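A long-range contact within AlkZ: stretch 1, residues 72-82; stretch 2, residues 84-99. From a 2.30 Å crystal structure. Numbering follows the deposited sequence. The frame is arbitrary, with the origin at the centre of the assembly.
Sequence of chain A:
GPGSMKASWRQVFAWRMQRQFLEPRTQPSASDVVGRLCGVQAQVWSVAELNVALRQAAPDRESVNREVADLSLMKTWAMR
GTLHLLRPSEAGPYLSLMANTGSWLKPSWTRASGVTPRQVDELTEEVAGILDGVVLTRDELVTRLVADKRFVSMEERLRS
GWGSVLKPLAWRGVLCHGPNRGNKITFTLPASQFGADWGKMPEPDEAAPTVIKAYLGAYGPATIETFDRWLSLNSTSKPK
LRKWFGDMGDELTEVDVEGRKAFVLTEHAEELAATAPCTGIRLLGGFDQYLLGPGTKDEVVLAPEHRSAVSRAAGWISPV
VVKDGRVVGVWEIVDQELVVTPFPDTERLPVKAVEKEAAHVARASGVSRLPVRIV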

# COMPACT_ATOMS: atom_id res chain seq x y z
N SER A 72 -4.62 16.19 -4.73
CA SER A 72 -3.19 15.86 -4.73
C SER A 72 -3.00 14.38 -4.37
O SER A 72 -1.88 13.87 -4.42
CB SER A 72 -2.41 16.77 -3.77
OG SER A 72 -2.94 16.73 -2.46
N LEU A 73 -4.09 13.71 -4.03
CA LEU A 73 -4.08 12.27 -3.79
C LEU A 73 -5.25 11.61 -4.52
O LEU A 73 -6.31 12.22 -4.65
CB LEU A 73 -4.16 11.95 -2.30
CG LEU A 73 -2.89 12.17 -1.47
CD1 LEU A 73 -3.17 11.88 -0.01
CD2 LEU A 73 -1.75 11.31 -1.98
N MSE A 74 -5.04 10.39 -4.99
CA MSE A 74 -6.10 9.63 -5.64
C MSE A 74 -6.34 8.32 -4.90
O MSE A 74 -5.46 7.83 -4.19
CB MSE A 74 -5.76 9.35 -7.11
CG MSE A 74 -4.95 8.09 -7.37
SE MSE A 74 -4.45 7.89 -9.25
CE MSE A 74 -6.18 7.42 -10.01
N LYS A 75 -7.54 7.78 -5.05
CA LYS A 75 -7.87 6.46 -4.51
C LYS A 75 -8.24 5.54 -5.66
O LYS A 75 -9.14 5.84 -6.45
CB LYS A 75 -9.02 6.55 -3.51
CG LYS A 75 -8.71 7.38 -2.28
CD LYS A 75 -9.94 7.61 -1.42
CE LYS A 75 -10.48 6.31 -0.84
NZ LYS A 75 -11.59 6.55 0.12
N THR A 76 -7.53 4.43 -5.77
CA THR A 76 -7.80 3.45 -6.80
C THR A 76 -7.19 2.10 -6.43
O THR A 76 -6.47 1.99 -5.43
CB THR A 76 -7.25 3.91 -8.17
OG1 THR A 76 -7.77 3.07 -9.21
CG2 THR A 76 -5.72 3.88 -8.20
N TRP A 77 -7.49 1.09 -7.23
CA TRP A 77 -6.98 -0.25 -6.98
C TRP A 77 -5.63 -0.42 -7.66
O TRP A 77 -5.48 -0.14 -8.85
CB TRP A 77 -7.98 -1.30 -7.48
CG TRP A 77 -9.25 -1.27 -6.70
CD1 TRP A 77 -9.63 -2.12 -5.71
CD2 TRP A 77 -10.32 -0.32 -6.85
NE1 TRP A 77 -10.86 -1.77 -5.22
CE2 TRP A 77 -11.31 -0.67 -5.90
CE3 TRP A 77 -10.53 0.78 -7.68
CZ2 TRP A 77 -12.50 0.05 -5.78
CZ3 TRP A 77 -11.72 1.49 -7.55
CH2 TRP A 77 -12.68 1.12 -6.60
N ALA A 78 -4.64 -0.85 -6.88
CA ALA A 78 -3.27 -0.99 -7.37
C ALA A 78 -2.69 -2.34 -6.93
O ALA A 78 -3.17 -3.39 -7.36
CB ALA A 78 -2.42 0.17 -6.87
N MSE A 79 -1.66 -2.31 -6.08
CA MSE A 79 -0.92 -3.52 -5.72
C MSE A 79 -1.82 -4.59 -5.11
O MSE A 79 -2.62 -4.32 -4.22
CB MSE A 79 0.21 -3.19 -4.74
CG MSE A 79 1.49 -2.73 -5.42
SE MSE A 79 1.30 -1.02 -6.35
CE MSE A 79 0.85 0.06 -4.79
N ARG A 80 -1.67 -5.82 -5.62
CA ARG A 80 -2.43 -6.97 -5.15
C ARG A 80 -3.94 -6.77 -5.34
O ARG A 80 -4.74 -7.48 -4.75
CB ARG A 80 -2.11 -7.25 -3.67
CG ARG A 80 -0.61 -7.37 -3.39
CD ARG A 80 -0.30 -7.61 -1.92
NE ARG A 80 -0.85 -6.57 -1.06
CZ ARG A 80 -0.30 -5.37 -0.86
NH1 ARG A 80 0.83 -5.03 -1.47
NH2 ARG A 80 -0.89 -4.51 -0.04
N GLY A 81 -4.30 -5.79 -6.16
CA GLY A 81 -5.70 -5.52 -6.45
C GLY A 81 -6.45 -4.80 -5.34
O GLY A 81 -7.66 -4.66 -5.42
N THR A 82 -5.74 -4.35 -4.31
CA THR A 82 -6.38 -3.68 -3.19
C THR A 82 -6.41 -2.16 -3.38
O THR A 82 -5.57 -1.59 -4.07
CB THR A 82 -5.69 -3.99 -1.85
OG1 THR A 82 -4.36 -3.47 -1.86
CG2 THR A 82 -5.64 -5.50 -1.61
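Stretch 2, residues 84-99: HLLRPSEAGPYLSLMA

How does the backbone of stretch 2 run against stretch 1? Residues 84-86 belong to a strand that begins earlier in the chain and lies antiparallel to strand 74-77, the two axes approaching to 4.9 Å with 134° between their directions, so the pairing is markedly twisted. Four backbone hydrogen bonds set the register. Met74 N donates to Leu86 O at 2.8 Å and Leu86 N returns to Met74 O at 3.0 Å; two residues along each strand, Thr76 N reaches His84 O at 3.1 Å and His84 N reaches Thr76 O at 2.7 Å. Between these pairs, Lys75 and Leu85 face each other without such bonds, their CA atoms 4.8 Å apart, and Leu85 CA makes a CA-H...O contact of 3.3 Å with Met74 O.

Where do the side chains of the paired strands go? Lys75 and Leu85 share one face, with Lys75 CG 3.6 Å from Leu85 CD2. Met74, Thr76, His84 and Leu86 point to the other face, the one that the following helix covers. Past the strand, Pro88 packs at the end of the ladder: its CD lies 3.2 Å from Ser72 O, and its CG 4.2 Å from Met74 CB.

How does the helix close over this face? Helix 91-99 runs nearly parallel to strand 74-77, at 10° in direction and 10.8 Å between axes, a separation that leaves room for a layer of apolar side chains. Met74 SE, the selenium of a selenomethionine, meets Ala91 CB at 3.7 Å. Further along, Ala78 CB touches both Leu86 CD1, at 4.0 Å, and Leu95 CD2, at 4.3 Å. Met79, likewise a selenomethionine, places its SE 3.9 Å from Tyr94 CD1, while Met98 CE, also of a selenomethionine, comes within 3.6 Å of Ala78 O.

What holds His84 in place? Its ring turns back over the 78-82 turn, and this residue has the largest area covered by the other stretch. His84 ND1 donates to Thr82 O at 3.0 Å, tying the ring edge to the backbone just before the strand. Met79 CE lies over one face, 3.9 Å from the centroid of the His84 ring, in a CH-pi contact. A water links the other ring nitrogen to stretch 1, hydrogen-bonded to His84 NE2 at 2.9 Å and accepting from Arg80 NH2 at 2.7 Å. Polar and apolar contacts thus meet on a single side chain.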

# COMPACT_ATOMS: atom_id res chain seq x y z
N HIS A 84 -5.73 1.54 -2.88
CA HIS A 84 -4.58 2.29 -2.40
C HIS A 84 -4.77 3.79 -2.57
O HIS A 84 -5.41 4.24 -3.51
CB HIS A 84 -3.31 1.90 -3.17
CG HIS A 84 -2.60 0.70 -2.63
ND1 HIS A 84 -2.96 -0.59 -2.96
CD2 HIS A 84 -1.53 0.59 -1.81
CE1 HIS A 84 -2.15 -1.44 -2.36
NE2 HIS A 84 -1.27 -0.75 -1.65
N LEU A 85 -4.20 4.56 -1.64
CA LEU A 85 -3.92 5.97 -1.89
C LEU A 85 -2.65 6.04 -2.73
O LEU A 85 -1.69 5.31 -2.47
CB LEU A 85 -3.73 6.74 -0.58
CG LEU A 85 -4.99 7.16 0.19
CD1 LEU A 85 -4.63 7.58 1.60
CD2 LEU A 85 -5.70 8.31 -0.52
N LEU A 86 -2.65 6.91 -3.73
CA LEU A 86 -1.47 7.16 -4.55
C LEU A 86 -1.39 8.62 -4.95
O LEU A 86 -2.41 9.31 -5.02
CB LEU A 86 -1.48 6.29 -5.82
CG LEU A 86 -1.41 4.77 -5.63
CD1 LEU A 86 -1.76 4.07 -6.94
CD2 LEU A 86 -0.03 4.34 -5.16
N ARG A 87 -0.18 9.10 -5.22
CA ARG A 87 -0.01 10.40 -5.85
C ARG A 87 -0.37 10.24 -7.33
O ARG A 87 0.20 9.38 -7.99
CB ARG A 87 1.42 10.92 -5.71
CG ARG A 87 1.81 11.30 -4.29
CD ARG A 87 3.10 12.11 -4.28
NE ARG A 87 2.92 13.43 -4.88
CZ ARG A 87 3.83 14.07 -5.61
NH1 ARG A 87 5.02 13.52 -5.86
NH2 ARG A 87 3.56 15.27 -6.11
N PRO A 88 -1.31 11.06 -7.84
CA PRO A 88 -1.74 10.89 -9.23
C PRO A 88 -0.58 10.92 -10.23
O PRO A 88 -0.60 10.16 -11.20
CB PRO A 88 -2.69 12.07 -9.46
CG PRO A 88 -3.17 12.44 -8.11
CD PRO A 88 -2.04 12.15 -7.17
N SER A 89 0.40 11.79 -10.00
CA SER A 89 1.52 11.93 -10.93
C SER A 89 2.49 10.75 -10.87
O SER A 89 3.35 10.61 -11.74
CB SER A 89 2.28 13.23 -10.65
OG SER A 89 2.85 13.24 -9.35
N GLU A 90 2.33 9.90 -9.86
CA GLU A 90 3.21 8.74 -9.69
C GLU A 90 2.49 7.42 -9.93
O GLU A 90 3.11 6.36 -9.92
CB GLU A 90 3.80 8.74 -8.27
CG GLU A 90 4.80 9.86 -8.01
CD GLU A 90 5.25 9.90 -6.56
OE1 GLU A 90 4.87 9.01 -5.78
OE2 GLU A 90 5.99 10.84 -6.19
N ALA A 91 1.18 7.48 -10.17
CA ALA A 91 0.36 6.28 -10.24
C ALA A 91 0.65 5.43 -11.48
O ALA A 91 0.55 4.21 -11.43
CB ALA A 91 -1.11 6.66 -10.21
N GLY A 92 1.01 6.09 -12.58
CA GLY A 92 1.19 5.43 -13.86
C GLY A 92 2.01 4.15 -13.82
O GLY A 92 1.49 3.08 -14.15
N PRO A 93 3.29 4.25 -13.43
CA PRO A 93 4.18 3.09 -13.39
C PRO A 93 3.65 1.93 -12.54
O PRO A 93 3.79 0.78 -12.96
CB PRO A 93 5.46 3.67 -12.79
CG PRO A 93 5.45 5.09 -13.21
CD PRO A 93 4.00 5.50 -13.14
N TYR A 94 3.04 2.23 -11.39
CA TYR A 94 2.47 1.18 -10.55
C TYR A 94 1.35 0.45 -11.27
O TYR A 94 1.30 -0.78 -11.28
CB TYR A 94 1.94 1.75 -9.24
CG TYR A 94 2.99 2.37 -8.35
CD1 TYR A 94 3.90 1.59 -7.66
CD2 TYR A 94 3.05 3.75 -8.18
CE1 TYR A 94 4.86 2.16 -6.84
CE2 TYR A 94 4.00 4.33 -7.37
CZ TYR A 94 4.90 3.53 -6.70
OH TYR A 94 5.84 4.11 -5.89
N LEU A 95 0.44 1.22 -11.86
CA LEU A 95 -0.73 0.66 -12.53
C LEU A 95 -0.34 -0.15 -13.76
O LEU A 95 -0.93 -1.21 -14.02
CB LEU A 95 -1.70 1.78 -12.92
CG LEU A 95 -2.35 2.57 -11.78
CD1 LEU A 95 -3.23 3.68 -12.33
CD2 LEU A 95 -3.16 1.66 -10.87
N SER A 96 0.64 0.34 -14.51
CA SER A 96 1.12 -0.35 -15.70
C SER A 96 1.62 -1.75 -15.37
O SER A 96 1.38 -2.70 -16.10
CB SER A 96 2.24 0.46 -16.37
OG SER A 96 2.78 -0.25 -17.48
N LEU A 97 2.32 -1.87 -14.24
CA LEU A 97 2.87 -3.16 -13.82
C LEU A 97 1.76 -4.11 -13.38
O LEU A 97 1.89 -5.33 -13.54
CB LEU A 97 3.89 -2.96 -12.70
CG LEU A 97 5.35 -3.19 -13.10
CD1 LEU A 97 5.76 -2.29 -14.25
CD2 LEU A 97 6.27 -2.97 -11.90
N MSE A 98 0.68 -3.57 -12.82
CA MSE A 98 -0.45 -4.40 -12.42
C MSE A 98 -1.19 -4.92 -13.64
O MSE A 98 -1.59 -6.08 -13.69
CB MSE A 98 -1.41 -3.62 -11.51
CG MSE A 98 -0.82 -3.15 -10.19
SE MSE A 98 0.12 -4.55 -9.20
CE MSE A 98 -1.29 -5.90 -9.17
N ALA A 99 -1.38 -4.06 -14.64
CA ALA A 99 -2.02 -4.47 -15.88
C ALA A 99 -1.20 -5.55 -16.57
O ALA A 99 -1.75 -6.44 -17.22
CB ALA A 99 -2.20 -3.27 -16.81
O HOH W 1 0.53 14.77 -5.05
O HOH W 2 0.60 -2.28 -0.03